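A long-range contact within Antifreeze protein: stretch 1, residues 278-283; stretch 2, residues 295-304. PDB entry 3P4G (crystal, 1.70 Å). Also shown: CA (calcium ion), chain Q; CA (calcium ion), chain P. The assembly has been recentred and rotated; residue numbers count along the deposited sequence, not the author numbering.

Stretch 1 (278-283) DSIYLK
Stretch 2 295-304: DLRNRVANFE

I280 and F303 form the apolar centre of the contact. I280, in the strand 279-282, points its CA-to-CB bond toward the second stretch, and its CB lies over one face of the F303 ring, 3.8 Å from the centroid and 17° off the ring normal, a CH-pi contact; the nearest ring atom, F303 CD2, is 3.6 Å from I280 CB. F303 turns toward the strand with chi1 -82° (m) and chi2 82°. The extended t,t side chain of I280 (chi1 -172°, chi2 179°) carries its tip to V300, where I280 CD1 meets V300 CG1 at 3.7 Å. V300 (chi1 -59°, m) also faces the strand, and its CG1 lies 4.2 Å from L282 CD2. L282, two residues beyond I280 and likewise directed toward the second stretch, adopts m,t (chi1 -60°, chi2 171°); its CD1 reaches L296 CD1 at 4.5 Å. L296 leaves its backbone sideways, but its t,p rotamer (-178°, 56°) brings the end nearer.

The backbones run nearly antiparallel: the strand and the helix 295-300, which begins earlier in the chain, make an angle of 154° between their N-to-C directions, with a closest axial approach of 11.7 Å. Side chains therefore fill the gap, and ascending numbers in the strand meet descending numbers opposite. Strand residues 279-281 have phi/psi near -125/130, and L282 has -99/82; residues 295-299 stay near -60/-42. R299 N donates to D295 O (3.0 Å) and V300 N to L296 O (3.2 Å). A type I turn from V300 to F303, with A301 at -59/-23 and N302 at -71/-17, is closed by F303 N donating to V300 O (3.0 Å). F303 then extends at -76/135.

Toward the polar edge, the CA-to-CB bond of S279 points away, but its backbone O approaches F303 CE2 at 3.5 Å. D278 C sits at the ring edge, 3.8 Å from F303 CD2. Here the backbones come closest, D278 CA to E304 CA 5.4 Å, and D278 N donates a hydrogen bond to E304 OE1 (2.8 Å, 151°). E304 curls back with chi1 -70° (m), chi2 79° (p) and chi3 15°. Although D278 OD2 and E304 OE1 are both acceptors, their 3.4 Å approach is accommodated by the chain Q calcium ion, bound by D278 OD2 at 2.4 Å, E304 OE1 at 2.6 Å, E304 OE2 at 2.5 Å, two waters and two atoms elsewhere in the structure. D278 (chi1 -59°, m; chi2 -67°) also binds the chain P calcium through OD1 at 2.3 Å, so its carboxylate bridges two ions.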

# COMPACT_ATOMS: atom_id res chain seq x y z
N ASP A 278 2.82 26.07 -8.18
CA ASP A 278 2.08 24.87 -8.59
C ASP A 278 1.64 24.94 -10.06
O ASP A 278 1.21 26.01 -10.58
CB ASP A 278 0.89 24.69 -7.66
CG ASP A 278 1.32 24.56 -6.20
OD1 ASP A 278 1.97 23.55 -5.83
OD2 ASP A 278 1.03 25.48 -5.42
N SER A 279 1.71 23.76 -10.71
CA SER A 279 1.43 23.57 -12.13
C SER A 279 0.35 22.54 -12.38
O SER A 279 0.29 21.52 -11.68
CB SER A 279 2.70 23.09 -12.90
OG SER A 279 3.80 23.99 -12.73
N ILE A 280 -0.47 22.83 -13.36
CA ILE A 280 -1.52 21.86 -13.74
C ILE A 280 -1.50 21.72 -15.25
O ILE A 280 -1.43 22.72 -15.98
CB ILE A 280 -2.93 22.23 -13.17
CG1 ILE A 280 -3.93 21.08 -13.43
CG2 ILE A 280 -3.52 23.56 -13.76
CD1 ILE A 280 -5.34 21.34 -12.87
N TYR A 281 -1.66 20.47 -15.72
CA TYR A 281 -1.73 20.21 -17.14
C TYR A 281 -3.09 19.57 -17.40
O TYR A 281 -3.37 18.49 -16.91
CB TYR A 281 -0.63 19.20 -17.51
CG TYR A 281 -0.55 18.82 -18.97
CD1 TYR A 281 -1.07 19.65 -19.99
CD2 TYR A 281 0.11 17.64 -19.36
CE1 TYR A 281 -0.98 19.31 -21.32
CE2 TYR A 281 0.19 17.27 -20.73
CZ TYR A 281 -0.35 18.12 -21.69
OH TYR A 281 -0.29 17.78 -23.04
N LEU A 282 -3.91 20.28 -18.15
CA LEU A 282 -5.27 19.82 -18.51
C LEU A 282 -5.19 19.23 -19.90
O LEU A 282 -5.50 19.90 -20.89
CB LEU A 282 -6.23 21.01 -18.52
CG LEU A 282 -6.37 21.78 -17.18
CD1 LEU A 282 -7.18 23.07 -17.32
CD2 LEU A 282 -7.05 20.87 -16.12
N LYS A 283 -4.77 17.97 -19.98
CA LYS A 283 -4.47 17.37 -21.29
C LYS A 283 -5.75 17.17 -22.12
O LYS A 283 -5.71 17.12 -23.36
CB LYS A 283 -3.78 16.04 -21.06
CG LYS A 283 -3.31 15.28 -22.31
CD LYS A 283 -2.25 14.23 -21.87
CE LYS A 283 -1.29 13.94 -23.01
NZ LYS A 283 -1.92 13.07 -24.07
N ASP A 295 -16.68 27.55 -15.42
CA ASP A 295 -16.55 26.64 -14.27
C ASP A 295 -15.18 25.96 -14.19
O ASP A 295 -14.58 25.90 -13.12
CB ASP A 295 -17.65 25.58 -14.27
CG ASP A 295 -19.03 26.17 -13.97
OD1 ASP A 295 -19.09 27.25 -13.32
OD2 ASP A 295 -20.07 25.58 -14.36
N LEU A 296 -14.69 25.47 -15.33
CA LEU A 296 -13.34 24.87 -15.43
C LEU A 296 -12.27 25.90 -15.09
O LEU A 296 -11.41 25.65 -14.25
CB LEU A 296 -13.09 24.28 -16.84
CG LEU A 296 -11.72 23.58 -17.04
CD1 LEU A 296 -11.41 22.41 -16.01
CD2 LEU A 296 -11.56 23.14 -18.52
N ARG A 297 -12.33 27.08 -15.71
CA ARG A 297 -11.34 28.14 -15.39
C ARG A 297 -11.34 28.52 -13.90
O ARG A 297 -10.26 28.72 -13.30
CB ARG A 297 -11.63 29.38 -16.25
CG ARG A 297 -11.52 29.16 -17.74
CD ARG A 297 -11.32 30.51 -18.46
NE ARG A 297 -12.41 31.46 -18.23
CZ ARG A 297 -13.58 31.41 -18.86
NH1 ARG A 297 -13.83 30.45 -19.76
NH2 ARG A 297 -14.50 32.33 -18.61
N ASN A 298 -12.52 28.60 -13.29
CA ASN A 298 -12.61 28.96 -11.87
C ASN A 298 -12.02 27.86 -10.97
O ASN A 298 -11.37 28.16 -9.98
CB ASN A 298 -14.06 29.24 -11.47
CG ASN A 298 -14.61 30.54 -12.10
OD1 ASN A 298 -13.86 31.33 -12.69
ND2 ASN A 298 -15.93 30.75 -11.99
N ARG A 299 -12.27 26.60 -11.33
CA ARG A 299 -11.78 25.41 -10.58
C ARG A 299 -10.24 25.39 -10.50
O ARG A 299 -9.66 24.96 -9.46
CB ARG A 299 -12.31 24.16 -11.35
CG ARG A 299 -11.75 22.76 -11.02
CD ARG A 299 -12.64 21.62 -11.67
NE ARG A 299 -14.06 21.91 -11.43
CZ ARG A 299 -14.97 22.10 -12.36
NH1 ARG A 299 -14.71 21.93 -13.67
NH2 ARG A 299 -16.21 22.39 -11.97
N VAL A 300 -9.60 25.84 -11.58
CA VAL A 300 -8.12 25.71 -11.70
C VAL A 300 -7.36 27.01 -11.51
O VAL A 300 -6.13 27.01 -11.59
CB VAL A 300 -7.67 25.01 -13.04
CG1 VAL A 300 -8.28 23.60 -13.14
CG2 VAL A 300 -8.00 25.90 -14.27
N ALA A 301 -8.10 28.10 -11.31
CA ALA A 301 -7.53 29.44 -11.20
C ALA A 301 -6.52 29.61 -10.09
O ALA A 301 -5.67 30.51 -10.17
CB ALA A 301 -8.62 30.47 -11.05
N ASN A 302 -6.58 28.76 -9.06
CA ASN A 302 -5.64 28.86 -7.96
C ASN A 302 -4.20 28.42 -8.37
O ASN A 302 -3.23 28.82 -7.72
CB ASN A 302 -6.15 28.09 -6.75
CG ASN A 302 -6.24 26.59 -7.02
OD1 ASN A 302 -7.29 26.06 -7.49
ND2 ASN A 302 -5.16 25.92 -6.79
N PHE A 303 -4.08 27.70 -9.51
CA PHE A 303 -2.77 27.23 -9.98
C PHE A 303 -1.95 28.35 -10.61
O PHE A 303 -2.48 29.13 -11.41
CB PHE A 303 -2.90 26.09 -10.97
CG PHE A 303 -3.10 24.77 -10.29
CD1 PHE A 303 -4.38 24.39 -9.85
CD2 PHE A 303 -1.99 23.91 -10.08
CE1 PHE A 303 -4.54 23.14 -9.15
CE2 PHE A 303 -2.14 22.67 -9.41
CZ PHE A 303 -3.42 22.29 -8.95
N GLU A 304 -0.67 28.42 -10.24
CA GLU A 304 0.21 29.44 -10.84
C GLU A 304 0.47 29.21 -12.35
O GLU A 304 0.62 30.17 -13.12
CB GLU A 304 1.52 29.55 -10.06
CG GLU A 304 1.35 30.15 -8.69
CD GLU A 304 0.82 29.22 -7.61
OE1 GLU A 304 0.81 27.97 -7.76
OE2 GLU A 304 0.47 29.78 -6.56
CA CA Q . 0.35 27.72 -5.17
CA CA P . 1.81 23.43 -3.51
O HOH W 1 -1.91 27.29 -5.83
O HOH W 2 0.24 29.56 -3.51